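Local structure of cytochrome P450 monooxygenase (Rhodococcus sp. ECU0066, 6KBH) at residues A[190-195]-A[278-283]; A[238-243]-A[251-256]; A[158-163]-A[177-182]; A[317-322]-A[402-407]. The protein probably works as a self-sufficient cytochrome P450 monooxygenase, relaying electrons from FMN through a 2Fe-2S cluster to the heme where oxygen is activated. One frame throughout, in Å; residues are numbered along the deposited sequence.

Contacts 1, 2 and 4 are buried; contact 3 is only partly so, with exposed Glu178 at its margin. Contact 1 lies against the heme and contact 4 joins helices 315-325 and 396-413, the Ile403 side chain lying about 5 Å from the heme, whereas 2 and 3 stand apart from the annotated sites. Contacts 1 and 2 touch: Met253 N is 2.8 Å from Leu192 O, a backbone hydrogen bond, so helix 183-192 meets helices 269-281 and 252-262 at once. Contacts 3 and 4 touch where Thr160 packs on Phe406. No hydrogen bond crosses between the segments in any of the four; 1, 2 and 4 are aliphatic or thioether, while 3 adds a tyrosine ring beside a backbone carbonyl and a glutamate.

Contact 1 (A[190-195]-A[278-283]); sequences HFLGVP and AGIVAA. With HEM (protoporphyrin IX containing Fe), chain C.
On the distal side of the heme pocket, Leu192 at the end of helix 183-192 packs against Gly279 and Ile280 of helix 269-281, in the region that corresponds to the long distal helix of P450s. The closest CA pair is Leu192 CA and Gly279 CA, 7.3 Å apart. With CG anti to the carbonyl carbon (chi1 -82°), Leu192 turns its branch towards that helix. Its CG lies 4.0 Å from Ile280 CG2, the two side chains crossing at a slant, and its CD1 is 4.2 Å from Gly279 CA. A beta carbon at Gly279 would point at Leu192 and collide with CD1, so the bare glycine is what lets the leucine come in. The same segment also borders the cofactor: Gly279 O lies beside the vinyl carbon CBC of the heme, Ala283 CB is 3.5 Å from the heme methyl CMC, and Ala282 CB is 3.8 Å from the meso carbon CHD. Small residues thus border the porphyrin while CG2 of Ile280 meets Leu192. Alanines beside the porphyrin, followed by a threonine, Thr286, whose hydroxyl bonds to the carbonyl of Ala282, are characteristic of the central part of the distal P450 helix over the heme.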
# COMPACT_ATOMS: atom_id res chain seq x y z
N HIS A 190 -4.94 -13.04 -18.99
CA HIS A 190 -5.50 -13.94 -17.99
C HIS A 190 -6.40 -13.20 -17.00
O HIS A 190 -7.43 -13.74 -16.57
CB HIS A 190 -4.38 -14.68 -17.25
CG HIS A 190 -3.86 -15.87 -17.99
ND1 HIS A 190 -4.64 -16.96 -18.30
CD2 HIS A 190 -2.62 -16.15 -18.46
CE1 HIS A 190 -3.91 -17.85 -18.95
NE2 HIS A 190 -2.68 -17.39 -19.05
N PHE A 191 -6.03 -11.97 -16.63
CA PHE A 191 -6.90 -11.17 -15.77
C PHE A 191 -8.23 -10.89 -16.44
O PHE A 191 -9.27 -10.80 -15.77
CB PHE A 191 -6.22 -9.86 -15.39
CG PHE A 191 -7.11 -8.91 -14.63
CD1 PHE A 191 -7.32 -9.07 -13.27
CD2 PHE A 191 -7.74 -7.86 -15.28
CE1 PHE A 191 -8.14 -8.20 -12.57
CE2 PHE A 191 -8.57 -7.00 -14.59
CZ PHE A 191 -8.77 -7.17 -13.23
N LEU A 192 -8.23 -10.74 -17.77
CA LEU A 192 -9.43 -10.38 -18.50
C LEU A 192 -10.37 -11.57 -18.67
O LEU A 192 -11.57 -11.39 -18.85
CB LEU A 192 -9.03 -9.80 -19.86
CG LEU A 192 -8.60 -8.33 -20.00
CD1 LEU A 192 -9.78 -7.42 -20.30
CD2 LEU A 192 -7.81 -7.79 -18.81
N GLY A 193 -9.83 -12.78 -18.61
CA GLY A 193 -10.62 -13.99 -18.73
C GLY A 193 -10.71 -14.59 -20.12
O GLY A 193 -11.63 -15.37 -20.37
N VAL A 194 -9.78 -14.26 -21.02
CA VAL A 194 -9.82 -14.71 -22.41
C VAL A 194 -9.28 -16.14 -22.47
O VAL A 194 -8.34 -16.47 -21.74
CB VAL A 194 -9.04 -13.74 -23.32
CG1 VAL A 194 -7.60 -13.54 -22.85
CG2 VAL A 194 -9.07 -14.17 -24.79
N PRO A 195 -9.86 -17.02 -23.30
CA PRO A 195 -9.34 -18.39 -23.40
C PRO A 195 -7.89 -18.40 -23.87
O PRO A 195 -7.48 -17.59 -24.70
CB PRO A 195 -10.26 -19.04 -24.45
CG PRO A 195 -11.53 -18.28 -24.35
CD PRO A 195 -11.13 -16.86 -24.04
N ALA A 278 -9.40 -1.68 -24.16
CA ALA A 278 -9.07 -0.78 -23.06
C ALA A 278 -8.35 -1.53 -21.94
O ALA A 278 -7.44 -0.98 -21.31
CB ALA A 278 -10.34 -0.11 -22.54
N GLY A 279 -8.73 -2.79 -21.72
CA GLY A 279 -8.17 -3.54 -20.61
C GLY A 279 -6.67 -3.75 -20.71
O GLY A 279 -5.93 -3.48 -19.77
N ILE A 280 -6.21 -4.25 -21.86
CA ILE A 280 -4.81 -4.66 -21.96
C ILE A 280 -3.90 -3.58 -22.56
O ILE A 280 -2.67 -3.78 -22.59
CB ILE A 280 -4.66 -5.98 -22.75
CG1 ILE A 280 -5.15 -5.82 -24.19
CG2 ILE A 280 -5.41 -7.10 -22.06
CD1 ILE A 280 -4.92 -7.06 -25.02
N VAL A 281 -4.44 -2.45 -23.02
CA VAL A 281 -3.56 -1.33 -23.32
C VAL A 281 -3.29 -0.52 -22.06
O VAL A 281 -2.24 0.11 -21.94
CB VAL A 281 -4.13 -0.44 -24.44
CG1 VAL A 281 -4.52 -1.28 -25.65
CG2 VAL A 281 -5.31 0.40 -23.95
N ALA A 282 -4.22 -0.54 -21.10
CA ALA A 282 -3.97 0.09 -19.81
C ALA A 282 -2.99 -0.72 -18.97
O ALA A 282 -2.44 -0.18 -18.00
CB ALA A 282 -5.28 0.27 -19.05
N ALA A 283 -2.74 -1.97 -19.34
CA ALA A 283 -2.02 -2.91 -18.50
C ALA A 283 -0.64 -3.28 -19.00
O ALA A 283 0.22 -3.65 -18.19
CB ALA A 283 -2.83 -4.20 -18.33
CHA HEM C . -6.13 4.77 -15.15
CHB HEM C . -1.15 4.56 -14.41
CHC HEM C . -1.28 -0.72 -14.68
CHD HEM C . -6.22 -0.47 -15.41
C1A HEM C . -4.69 4.92 -14.93
C2A HEM C . -4.30 6.33 -14.81
C3A HEM C . -2.92 6.27 -14.60
C4A HEM C . -2.60 4.82 -14.62
CMA HEM C . -1.99 7.43 -14.41
CAA HEM C . -5.16 7.56 -14.87
CBA HEM C . -5.41 8.20 -13.54
CGA HEM C . -6.43 9.29 -13.44
O1A HEM C . -6.70 9.73 -14.59
O2A HEM C . -6.74 9.46 -12.23
C1B HEM C . -0.69 3.14 -14.42
C2B HEM C . 0.76 2.68 -14.21
C3B HEM C . 0.71 1.03 -14.29
C4B HEM C . -0.74 0.68 -14.54
CMB HEM C . 1.95 3.55 -13.99
CAB HEM C . 1.85 0.07 -14.17
CBB HEM C . 2.74 0.19 -12.99
C1C HEM C . -2.75 -0.82 -14.91
C2C HEM C . -3.12 -2.20 -15.03
C3C HEM C . -4.48 -2.16 -15.23
C4C HEM C . -4.79 -0.74 -15.21
CMC HEM C . -2.24 -3.40 -14.95
CAC HEM C . -5.40 -3.33 -15.41
CBC HEM C . -5.99 -3.64 -16.74
C1D HEM C . -6.42 0.98 -15.37
C2D HEM C . -7.86 1.35 -15.57
C3D HEM C . -7.85 3.00 -15.49
C4D HEM C . -6.40 3.33 -15.26
CMD HEM C . -9.01 0.43 -15.79
CAD HEM C . -9.01 3.92 -15.61
CBD HEM C . -9.86 4.04 -14.39
CGD HEM C . -10.75 5.23 -14.30
O1D HEM C . -10.33 6.09 -15.12
O2D HEM C . -11.64 5.05 -13.44
NA HEM C . -3.67 3.97 -14.82
NB HEM C . -1.60 1.95 -14.54
NC HEM C . -3.76 0.11 -15.01
ND HEM C . -5.43 2.12 -15.13
FE HEM C . -3.46 2.04 -14.98

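Contact 2 (A[238-243]-A[251-256]); sequences TVLDKM and GWMPFG
Leu240 CA and Met253 CA are 8.0 Å apart and Met243 CA and Pro254 CA 7.1 Å, so the end of helix 219-242 and the first turn of helix 252-262 come close, with only a short loop between them. Met253 carries the contact. Its chain bends at both chi2 and chi3, which swings the terminal methyl CE over to Leu240 CD1, 3.9 Å off; the two side chains cross at about a right angle. Nearer the backbone, Met253 CB is met by Met243 SD at 3.8 Å. Met243 reaches there with CG between its backbone N and carbonyl carbon (chi1 58°) and a further bend at chi3, and it crosses Met253 obliquely. One methionine therefore touches two partners in segment 238-243, with CE on the leucine and CB on the sulfur. Gly251 is at the N-cap position of the second helix, and Met253 lies in its first turn. The same Met253 also rests on Leu272 and Met276 of helix 269-281 and on Leu192. No hydrogen bond joins the two segments, and the three residues that meet are all buried. The contact is thus non-directional, held by the fit of flexible thioether chains against a leucine, and its stability would come mainly from excluding water.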
# COMPACT_ATOMS: atom_id res chain seq x y z
N THR A 238 -15.10 -11.40 -31.85
CA THR A 238 -15.46 -12.82 -31.80
C THR A 238 -15.20 -13.39 -30.41
O THR A 238 -16.01 -14.16 -29.89
CB THR A 238 -14.68 -13.60 -32.85
OG1 THR A 238 -13.36 -13.88 -32.35
CG2 THR A 238 -14.57 -12.81 -34.14
N VAL A 239 -14.06 -13.03 -29.81
CA VAL A 239 -13.71 -13.55 -28.49
C VAL A 239 -14.79 -13.20 -27.48
O VAL A 239 -15.18 -14.04 -26.66
CB VAL A 239 -12.33 -13.01 -28.06
CG1 VAL A 239 -12.03 -13.42 -26.64
CG2 VAL A 239 -11.25 -13.52 -29.00
N LEU A 240 -15.30 -11.96 -27.53
CA LEU A 240 -16.37 -11.58 -26.61
C LEU A 240 -17.64 -12.37 -26.89
O LEU A 240 -18.35 -12.75 -25.95
CB LEU A 240 -16.65 -10.08 -26.72
CG LEU A 240 -17.67 -9.57 -25.69
CD1 LEU A 240 -17.18 -9.86 -24.28
CD2 LEU A 240 -17.97 -8.10 -25.87
N ASP A 241 -17.96 -12.61 -28.16
CA ASP A 241 -19.13 -13.42 -28.49
C ASP A 241 -18.95 -14.86 -28.02
O ASP A 241 -19.91 -15.50 -27.59
CB ASP A 241 -19.40 -13.38 -29.99
CG ASP A 241 -20.03 -12.08 -30.45
OD1 ASP A 241 -20.49 -11.30 -29.58
OD2 ASP A 241 -20.09 -11.85 -31.67
N LYS A 242 -17.72 -15.38 -28.08
CA LYS A 242 -17.48 -16.75 -27.64
C LYS A 242 -17.69 -16.89 -26.14
O LYS A 242 -18.42 -17.79 -25.69
CB LYS A 242 -16.07 -17.19 -28.03
CG LYS A 242 -15.69 -18.54 -27.47
CD LYS A 242 -14.20 -18.80 -27.52
CE LYS A 242 -13.77 -19.33 -28.88
NZ LYS A 242 -12.37 -19.82 -28.86
N MET A 243 -17.07 -16.02 -25.35
CA MET A 243 -17.24 -16.03 -23.90
C MET A 243 -18.54 -15.38 -23.46
O MET A 243 -18.81 -15.31 -22.25
CB MET A 243 -16.06 -15.34 -23.21
CG MET A 243 -15.85 -13.90 -23.66
SD MET A 243 -14.55 -13.03 -22.74
CE MET A 243 -13.11 -13.92 -23.29
N GLY A 251 -12.22 -13.97 -14.59
CA GLY A 251 -11.78 -12.94 -15.50
C GLY A 251 -12.58 -11.66 -15.39
O GLY A 251 -13.72 -11.67 -14.91
N TRP A 252 -12.00 -10.54 -15.84
CA TRP A 252 -12.70 -9.27 -15.78
C TRP A 252 -13.85 -9.23 -16.79
O TRP A 252 -14.95 -8.76 -16.47
CB TRP A 252 -11.72 -8.12 -16.03
CG TRP A 252 -12.25 -6.75 -15.68
CD1 TRP A 252 -12.82 -6.37 -14.50
CD2 TRP A 252 -12.22 -5.58 -16.50
NE1 TRP A 252 -13.17 -5.04 -14.54
CE2 TRP A 252 -12.81 -4.53 -15.76
CE3 TRP A 252 -11.77 -5.31 -17.80
CZ2 TRP A 252 -12.95 -3.24 -16.27
CZ3 TRP A 252 -11.91 -4.03 -18.30
CH2 TRP A 252 -12.50 -3.02 -17.54
N MET A 253 -13.62 -9.73 -18.00
CA MET A 253 -14.66 -9.71 -19.02
C MET A 253 -15.87 -10.56 -18.66
O MET A 253 -17.01 -10.07 -18.80
CB MET A 253 -14.07 -10.12 -20.38
CG MET A 253 -12.99 -9.19 -20.88
SD MET A 253 -13.53 -7.48 -20.87
CE MET A 253 -14.91 -7.56 -22.01
N PRO A 254 -15.73 -11.82 -18.21
CA PRO A 254 -16.93 -12.55 -17.75
C PRO A 254 -17.61 -11.87 -16.59
O PRO A 254 -18.85 -11.84 -16.52
CB PRO A 254 -16.38 -13.93 -17.38
CG PRO A 254 -14.92 -13.73 -17.18
CD PRO A 254 -14.53 -12.67 -18.16
N PHE A 255 -16.84 -11.32 -15.65
CA PHE A 255 -17.42 -10.46 -14.62
C PHE A 255 -18.19 -9.30 -15.25
O PHE A 255 -19.26 -8.92 -14.76
CB PHE A 255 -16.32 -9.97 -13.69
CG PHE A 255 -16.79 -9.13 -12.51
CD1 PHE A 255 -17.35 -7.88 -12.68
CD2 PHE A 255 -16.62 -9.61 -11.22
CE1 PHE A 255 -17.77 -7.13 -11.59
CE2 PHE A 255 -17.02 -8.86 -10.12
CZ PHE A 255 -17.60 -7.63 -10.31
N GLY A 256 -17.68 -8.74 -16.34
CA GLY A 256 -18.38 -7.67 -17.02
C GLY A 256 -19.69 -8.11 -17.65
O GLY A 256 -20.61 -7.31 -17.80

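Contact 3 (A[158-163]-A[177-182]); sequences RLTREY and DEMLWE
The Tyr163 ring meets the backbone carbonyl of Glu178 and the aliphatic start of Glu182, both reached at a slant, while Leu159 O of its own helix lies at the ring edge and in its plane. Glu178 O comes within 3.3 Å of Tyr163 CD1. Further along the ring, Glu182 CB is 3.7 Å from Tyr163 CZ and 3.6 Å from Tyr163 OH. The tyrosine and glutamate side chains cross at about a right angle, yet the carboxylate plane is only 9° from that of the ring; the Glu182 chain bends at chi2 (-71°). Its OE1 forms a salt bridge with Arg203, which gives the carboxylate a charged partner, and the ring has a cation-pi partner in Arg166. Replacing Tyr163 by an alanine is likely to open a gap beside Glu182 CB and leave Arg166 without its aromatic partner. At the other end of the contact, Met179 runs fully extended, CG anti to its backbone N (chi1 180°), and its CE meets Thr160 CG2 at 3.9 Å; Thr160 OG1 instead bonds back to Val156 O. The contact ties helix 153-164 to helix 175-180, which has a wider pi-type turn at 177-180 and follows strand 172-174, and to the residues just after it. Around it, Thr160 and Met179 rest on helix 396-413, Leu159 and Tyr163 touch helix 183-192, and Trp181 reaches helix 284-300.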
# COMPACT_ATOMS: atom_id res chain seq x y z
N ARG A 158 3.60 -18.47 -12.21
CA ARG A 158 3.87 -19.43 -13.28
C ARG A 158 4.48 -18.72 -14.49
O ARG A 158 5.52 -19.15 -15.01
CB ARG A 158 2.59 -20.16 -13.67
CG ARG A 158 2.77 -21.18 -14.79
CD ARG A 158 1.45 -21.87 -15.15
NE ARG A 158 0.54 -20.99 -15.88
CZ ARG A 158 0.57 -20.80 -17.19
NH1 ARG A 158 1.48 -21.42 -17.93
NH2 ARG A 158 -0.30 -19.98 -17.77
N LEU A 159 3.85 -17.64 -14.94
CA LEU A 159 4.31 -16.96 -16.15
C LEU A 159 5.64 -16.25 -15.93
O LEU A 159 6.48 -16.20 -16.84
CB LEU A 159 3.25 -15.96 -16.62
CG LEU A 159 1.97 -16.59 -17.16
CD1 LEU A 159 0.91 -15.52 -17.39
CD2 LEU A 159 2.25 -17.36 -18.44
N THR A 160 5.86 -15.69 -14.73
CA THR A 160 7.13 -15.03 -14.46
C THR A 160 8.30 -16.01 -14.55
O THR A 160 9.39 -15.63 -14.98
CB THR A 160 7.09 -14.36 -13.08
OG1 THR A 160 6.06 -13.37 -13.06
CG2 THR A 160 8.42 -13.69 -12.77
N ARG A 161 8.08 -17.28 -14.19
CA ARG A 161 9.16 -18.25 -14.22
C ARG A 161 9.30 -18.94 -15.57
O ARG A 161 10.43 -19.17 -16.02
CB ARG A 161 8.98 -19.30 -13.13
CG ARG A 161 9.69 -20.61 -13.44
CD ARG A 161 9.89 -21.39 -12.17
NE ARG A 161 10.16 -20.47 -11.07
CZ ARG A 161 9.92 -20.73 -9.80
NH1 ARG A 161 9.40 -21.90 -9.46
NH2 ARG A 161 10.18 -19.84 -8.85
N GLU A 162 8.18 -19.25 -16.23
CA GLU A 162 8.23 -19.81 -17.57
C GLU A 162 9.17 -19.03 -18.48
O GLU A 162 9.78 -19.61 -19.39
CB GLU A 162 6.83 -19.84 -18.19
CG GLU A 162 5.91 -20.91 -17.64
CD GLU A 162 4.64 -21.05 -18.47
OE1 GLU A 162 4.48 -20.29 -19.44
OE2 GLU A 162 3.80 -21.91 -18.13
N TYR A 163 9.29 -17.72 -18.25
CA TYR A 163 10.16 -16.88 -19.07
C TYR A 163 11.60 -16.85 -18.56
O TYR A 163 12.53 -16.98 -19.35
CB TYR A 163 9.59 -15.46 -19.13
CG TYR A 163 8.56 -15.26 -20.22
CD1 TYR A 163 8.94 -15.11 -21.54
CD2 TYR A 163 7.20 -15.24 -19.92
CE1 TYR A 163 8.01 -14.93 -22.54
CE2 TYR A 163 6.25 -15.06 -20.92
CZ TYR A 163 6.67 -14.90 -22.23
OH TYR A 163 5.73 -14.73 -23.22
N ASP A 177 13.07 -7.33 -23.56
CA ASP A 177 12.47 -8.05 -24.68
C ASP A 177 12.13 -9.49 -24.31
O ASP A 177 11.08 -10.00 -24.72
CB ASP A 177 13.42 -8.03 -25.88
CG ASP A 177 13.31 -6.75 -26.68
OD1 ASP A 177 12.21 -6.16 -26.73
OD2 ASP A 177 14.34 -6.34 -27.26
N GLU A 178 13.00 -10.15 -23.55
CA GLU A 178 12.78 -11.56 -23.27
C GLU A 178 11.91 -11.80 -22.04
O GLU A 178 11.25 -12.85 -21.96
CB GLU A 178 14.13 -12.28 -23.10
CG GLU A 178 15.11 -12.06 -24.25
CD GLU A 178 14.55 -12.46 -25.61
OE1 GLU A 178 13.75 -13.42 -25.67
OE2 GLU A 178 14.93 -11.83 -26.61
N MET A 179 11.90 -10.89 -21.07
CA MET A 179 11.06 -11.07 -19.89
C MET A 179 10.01 -9.98 -19.72
O MET A 179 8.81 -10.29 -19.72
CB MET A 179 11.95 -11.15 -18.65
CG MET A 179 11.18 -11.33 -17.36
SD MET A 179 12.24 -11.23 -15.92
CE MET A 179 11.01 -11.39 -14.62
N LEU A 180 10.41 -8.71 -19.58
CA LEU A 180 9.51 -7.72 -19.00
C LEU A 180 8.52 -7.14 -20.01
O LEU A 180 7.48 -6.62 -19.59
CB LEU A 180 10.27 -6.56 -18.35
CG LEU A 180 11.15 -6.75 -17.11
CD1 LEU A 180 10.35 -7.42 -15.99
CD2 LEU A 180 12.39 -7.52 -17.41
N TRP A 181 8.82 -7.20 -21.30
CA TRP A 181 7.85 -6.71 -22.28
C TRP A 181 6.68 -7.67 -22.43
O TRP A 181 5.55 -7.24 -22.71
CB TRP A 181 8.53 -6.49 -23.63
CG TRP A 181 7.59 -6.01 -24.65
CD1 TRP A 181 7.07 -6.73 -25.68
CD2 TRP A 181 7.03 -4.70 -24.75
NE1 TRP A 181 6.22 -5.95 -26.43
CE2 TRP A 181 6.18 -4.70 -25.88
CE3 TRP A 181 7.17 -3.53 -24.01
CZ2 TRP A 181 5.47 -3.57 -26.27
CZ3 TRP A 181 6.46 -2.40 -24.40
CH2 TRP A 181 5.62 -2.43 -25.52
N GLU A 182 6.92 -8.97 -22.23
CA GLU A 182 5.93 -9.99 -22.53
C GLU A 182 5.01 -10.30 -21.36
O GLU A 182 3.79 -10.32 -21.52
CB GLU A 182 6.64 -11.27 -22.99
CG GLU A 182 7.46 -11.13 -24.26
CD GLU A 182 6.61 -10.96 -25.50
OE1 GLU A 182 5.38 -11.09 -25.42
OE2 GLU A 182 7.19 -10.70 -26.58

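Contact 4 (A[317-322]-A[402-407]); sequences NAVEEC and EIQIFL
Val319 projects from helix 315-325 into the side of helix 396-413, and each of its carbons past CA finds a partner there. CB lies 3.7 Å from Ile403 CG2. CG1, set anti to the carbonyl carbon (chi1 -45°), touches two residues one helical turn apart: it is 3.6 Å from that same Ile403 CG2 and 3.9 Å from Leu407 CD2. CG2, the other tip, faces the aliphatic part of Gln404, with its CG 4.1 Å away. Val319 thus fills a notch made by three residues; the valine runs antiparallel to the Ile403 and Leu407 side chains and lies at about a right angle to that of Gln404. The axes of 317-322 and 402-407 approach to 9.6 Å, with directions 112° apart, so the helices cross steeply and a single residue can serve as the point of meeting. Ile403 offers only its CG2 branch to the valine, since the end of its chain leads away from it; the side chain also touches Ser291 of helix 284-300.

Glu321 forms salt bridges with Arg324 and Arg377, as in the ExxR motif and its companion arginine of P450s, while the salt bridge from Glu320 to Arg400 joins the same two helices beside the apolar contact. All four touching residues are buried and no hydrogen bond crosses between the segments, which implies that Val319 and its neighbours are held by dispersion and close fit, while the charged groups supply the directional bonds.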
# COMPACT_ATOMS: atom_id res chain seq x y z
N ASN A 317 7.42 -2.25 -0.32
CA ASN A 317 7.71 -0.82 -0.31
C ASN A 317 8.79 -0.46 -1.31
O ASN A 317 8.81 0.67 -1.82
CB ASN A 317 8.12 -0.36 1.09
CG ASN A 317 8.01 1.15 1.25
OD1 ASN A 317 7.10 1.78 0.72
ND2 ASN A 317 8.95 1.74 1.98
N ALA A 318 9.71 -1.39 -1.60
CA ALA A 318 10.74 -1.13 -2.61
C ALA A 318 10.11 -0.75 -3.94
O ALA A 318 10.44 0.29 -4.52
CB ALA A 318 11.64 -2.36 -2.77
N VAL A 319 9.18 -1.58 -4.43
CA VAL A 319 8.54 -1.30 -5.70
C VAL A 319 7.71 -0.03 -5.63
O VAL A 319 7.43 0.58 -6.67
CB VAL A 319 7.69 -2.50 -6.16
CG1 VAL A 319 8.47 -3.80 -5.97
CG2 VAL A 319 6.37 -2.55 -5.43
N GLU A 320 7.33 0.41 -4.43
CA GLU A 320 6.63 1.69 -4.31
C GLU A 320 7.60 2.86 -4.44
O GLU A 320 7.26 3.88 -5.06
CB GLU A 320 5.89 1.76 -2.97
CG GLU A 320 4.72 0.81 -2.87
CD GLU A 320 3.56 1.21 -3.76
OE1 GLU A 320 3.18 2.40 -3.76
OE2 GLU A 320 3.03 0.33 -4.48
N GLU A 321 8.80 2.74 -3.88
CA GLU A 321 9.78 3.80 -4.04
C GLU A 321 10.24 3.91 -5.49
O GLU A 321 10.50 5.02 -5.98
CB GLU A 321 10.97 3.57 -3.11
CG GLU A 321 12.08 4.63 -3.18
CD GLU A 321 11.67 5.97 -2.59
OE1 GLU A 321 10.49 6.15 -2.23
OE2 GLU A 321 12.55 6.85 -2.47
N CYS A 322 10.36 2.78 -6.17
CA CYS A 322 10.68 2.81 -7.60
C CYS A 322 9.58 3.51 -8.39
O CYS A 322 9.86 4.33 -9.27
CB CYS A 322 10.89 1.39 -8.12
SG CYS A 322 12.36 0.57 -7.48
N GLU A 402 2.35 -7.71 -9.66
CA GLU A 402 3.18 -8.14 -10.78
C GLU A 402 4.64 -7.74 -10.58
O GLU A 402 5.55 -8.56 -10.77
CB GLU A 402 2.63 -7.50 -12.04
CG GLU A 402 2.58 -8.39 -13.22
CD GLU A 402 1.69 -7.82 -14.28
OE1 GLU A 402 0.88 -6.92 -13.97
OE2 GLU A 402 1.83 -8.22 -15.44
N ILE A 403 4.88 -6.48 -10.22
CA ILE A 403 6.24 -6.02 -10.00
C ILE A 403 6.88 -6.77 -8.84
O ILE A 403 8.03 -7.22 -8.92
CB ILE A 403 6.26 -4.50 -9.75
CG1 ILE A 403 5.69 -3.75 -10.95
CG2 ILE A 403 7.68 -4.04 -9.48
CD1 ILE A 403 6.54 -3.87 -12.18
N GLN A 404 6.13 -6.91 -7.74
CA GLN A 404 6.66 -7.56 -6.54
C GLN A 404 7.19 -8.96 -6.82
O GLN A 404 8.22 -9.36 -6.28
CB GLN A 404 5.59 -7.61 -5.46
CG GLN A 404 5.64 -6.47 -4.48
CD GLN A 404 4.36 -6.38 -3.71
OE1 GLN A 404 3.37 -5.88 -4.22
NE2 GLN A 404 4.36 -6.89 -2.48
N ILE A 405 6.49 -9.74 -7.64
CA ILE A 405 6.93 -11.10 -7.94
C ILE A 405 8.06 -11.11 -8.97
O ILE A 405 8.99 -11.92 -8.86
CB ILE A 405 5.74 -11.98 -8.37
CG1 ILE A 405 4.55 -11.76 -7.46
CG2 ILE A 405 6.12 -13.43 -8.25
CD1 ILE A 405 3.23 -12.06 -8.09
N PHE A 406 7.94 -10.29 -10.01
CA PHE A 406 9.07 -10.10 -10.90
C PHE A 406 10.34 -9.87 -10.09
O PHE A 406 11.37 -10.52 -10.31
CB PHE A 406 8.86 -8.90 -11.83
CG PHE A 406 7.71 -9.03 -12.79
CD1 PHE A 406 7.14 -10.27 -13.07
CD2 PHE A 406 7.22 -7.92 -13.45
CE1 PHE A 406 6.09 -10.37 -13.97
CE2 PHE A 406 6.17 -8.02 -14.35
CZ PHE A 406 5.61 -9.25 -14.61
N LEU A 407 10.28 -8.92 -9.17
CA LEU A 407 11.41 -8.54 -8.35
C LEU A 407 11.65 -9.50 -7.19
O LEU A 407 12.63 -9.31 -6.46
CB LEU A 407 11.23 -7.12 -7.82
CG LEU A 407 12.43 -6.46 -7.15
CD1 LEU A 407 13.62 -6.41 -8.10
CD2 LEU A 407 12.09 -5.08 -6.61